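Local coordinates for protein N-acetylneuraminate lyase (Peptoclostridium difficile, PDB 4WOZ) that belongs to the dihydrodipicolinate synthetase family of enzymes, which are built on a TIM barrel, at residues A[135-140]-A[169-174]. Numbering follows the deposited sequence.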
loop_
_atom_site.group_PDB
_atom_site.type_symbol
_atom_site.label_atom_id
_atom_site.label_comp_id
_atom_site.label_asym_id
_atom_site.label_seq_id
_atom_site.Cartn_x
_atom_site.Cartn_y
_atom_site.Cartn_z
ATOM N N THR A 135 -9.255 -25.410 -14.011
ATOM C CA THR A 135 -8.353 -26.309 -14.713
ATOM C C THR A 135 -7.783 -27.327 -13.732
ATOM O O THR A 135 -7.770 -28.526 -14.000
ATOM C CB THR A 135 -7.190 -25.533 -15.376
ATOM O OG1 THR A 135 -7.695 -24.751 -16.465
ATOM C CG2 THR A 135 -6.133 -26.489 -15.898
ATOM N N ILE A 136 -7.321 -26.842 -12.589
ATOM C CA ILE A 136 -6.743 -27.714 -11.578
ATOM C C ILE A 136 -7.703 -28.783 -11.059
ATOM O O ILE A 136 -7.419 -29.971 -11.167
ATOM C CB ILE A 136 -6.228 -26.896 -10.372
ATOM C CG1 ILE A 136 -5.046 -26.028 -10.805
ATOM C CG2 ILE A 136 -5.828 -27.831 -9.235
ATOM C CD1 ILE A 136 -4.519 -25.126 -9.714
ATOM N N ILE A 137 -8.834 -28.363 -10.501
ATOM C CA ILE A 137 -9.794 -29.307 -9.927
ATOM C C ILE A 137 -10.564 -30.159 -10.930
ATOM O O ILE A 137 -11.006 -31.259 -10.596
ATOM C CB ILE A 137 -10.816 -28.584 -9.007
ATOM C CG1 ILE A 137 -11.585 -29.610 -8.168
ATOM C CG2 ILE A 137 -11.787 -27.760 -9.846
ATOM C CD1 ILE A 137 -10.702 -30.459 -7.262
ATOM N N ASN A 138 -10.736 -29.663 -12.151
ATOM C CA ASN A 138 -11.459 -30.437 -13.155
ATOM C C ASN A 138 -10.570 -31.535 -13.731
ATOM O O ASN A 138 -11.062 -32.487 -14.341
ATOM C CB ASN A 138 -11.964 -29.539 -14.288
ATOM C CG ASN A 138 -12.944 -28.486 -13.804
ATOM O OD1 ASN A 138 -13.745 -28.735 -12.900
ATOM N ND2 ASN A 138 -12.896 -27.308 -14.418
ATOM N N SER A 139 -9.263 -31.400 -13.524
ATOM C CA SER A 139 -8.295 -32.378 -14.014
ATOM C C SER A 139 -8.259 -33.652 -13.180
ATOM O O SER A 139 -7.713 -34.662 -13.621
ATOM C CB SER A 139 -6.887 -31.778 -14.034
ATOM O OG SER A 139 -6.764 -30.770 -15.020
ATOM N N VAL A 140 -8.829 -33.615 -11.979
ATOM C CA VAL A 140 -8.805 -34.791 -11.117
ATOM C C VAL A 140 -10.109 -35.079 -10.384
ATOM O O VAL A 140 -11.033 -34.266 -10.362
ATOM C CB VAL A 140 -7.685 -34.679 -10.057
ATOM C CG1 VAL A 140 -6.337 -34.519 -10.737
ATOM C CG2 VAL A 140 -7.956 -33.498 -9.133
ATOM N N GLU A 169 -18.879 -27.285 -7.779
ATOM C CA GLU A 169 -19.200 -28.116 -6.623
ATOM C C GLU A 169 -17.994 -28.851 -6.043
ATOM O O GLU A 169 -18.037 -29.319 -4.904
ATOM C CB GLU A 169 -20.292 -29.128 -6.986
ATOM C CG GLU A 169 -19.872 -30.153 -8.028
ATOM C CD GLU A 169 -21.001 -31.095 -8.413
ATOM O OE1 GLU A 169 -21.582 -31.732 -7.507
ATOM O OE2 GLU A 169 -21.304 -31.200 -9.622
ATOM N N LYS A 170 -16.918 -28.955 -6.817
ATOM C CA LYS A 170 -15.722 -29.633 -6.333
ATOM C C LYS A 170 -14.830 -28.688 -5.527
ATOM O O LYS A 170 -13.874 -29.117 -4.880
ATOM C CB LYS A 170 -14.957 -30.263 -7.506
ATOM C CG LYS A 170 -15.768 -31.361 -8.211
ATOM C CD LYS A 170 -14.893 -32.385 -8.932
ATOM C CE LYS A 170 -14.196 -31.809 -10.150
ATOM N NZ LYS A 170 -13.282 -32.814 -10.775
ATOM N N ILE A 171 -15.146 -27.397 -5.574
ATOM C CA ILE A 171 -14.411 -26.405 -4.797
ATOM C C ILE A 171 -15.245 -26.298 -3.511
ATOM O O ILE A 171 -16.252 -25.587 -3.446
ATOM C CB ILE A 171 -14.327 -25.060 -5.547
ATOM C CG1 ILE A 171 -13.536 -25.263 -6.846
ATOM C CG2 ILE A 171 -13.642 -24.009 -4.677
ATOM C CD1 ILE A 171 -13.366 -24.019 -7.688
ATOM N N ILE A 172 -14.815 -27.037 -2.497
ATOM C CA ILE A 172 -15.537 -27.124 -1.233
ATOM C C ILE A 172 -15.194 -26.138 -0.124
ATOM O O ILE A 172 -15.882 -26.106 0.891
ATOM C CB ILE A 172 -15.404 -28.545 -0.648
ATOM C CG1 ILE A 172 -13.936 -28.830 -0.313
ATOM C CG2 ILE A 172 -15.904 -29.571 -1.658
ATOM C CD1 ILE A 172 -13.706 -30.147 0.411
ATOM N N GLY A 173 -14.144 -25.344 -0.296
ATOM C CA GLY A 173 -13.793 -24.409 0.760
ATOM C C GLY A 173 -12.705 -23.406 0.434
ATOM O O GLY A 173 -12.293 -23.258 -0.723
ATOM N N VAL A 174 -12.238 -22.719 1.472
ATOM C CA VAL A 174 -11.205 -21.702 1.324
ATOM C C VAL A 174 -10.365 -21.553 2.590
ATOM O O VAL A 174 -10.879 -21.676 3.701
ATOM C CB VAL A 174 -11.838 -20.327 1.012
ATOM C CG1 VAL A 174 -12.802 -19.938 2.125
ATOM C CG2 VAL A 174 -10.754 -19.266 0.869
#
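Lys170 reaches from the loop leading into strand 171-176 to the C-terminal end of helix 126-138, where its ammonium group is hydrogen-bonded to two backbone carbonyl oxygens, those of Ile137 and Val140. Lys170 NZ donates to Ile137 O at 2.8 Å, approaching 26° from the carbonyl plane. The bond from Lys170 NZ to Val140 O, 2.7 Å long, is nearly straight at the carbonyl. Ile137 O also accepts a weak bond from Val140 N, and the positive charge would be expected to suit the negative end of the helix dipole. The aliphatic part of the lysine crosses Ile137, whose CG1, anti to the backbone N (chi1 -167°), packs tightly on Lys170 CB at 3.5 Å. On its other branch, Ile137 CG2 makes a looser apolar contact with Ile171 CG1 at 4.3 Å. Asn138 OD1 passes 4.1 Å from Lys170 CE but is hydrogen-bonded to Asn168 ND2, and Asn168 OD1 in turn accepts from Lys170 N, tying the loop to the helix end. The contact thus joins an outer helix of the barrel to the start of the next strand but one, with Ile137 also resting on Leu144 of the intervening strand 144-147 and on Ile114 of strand 113-117.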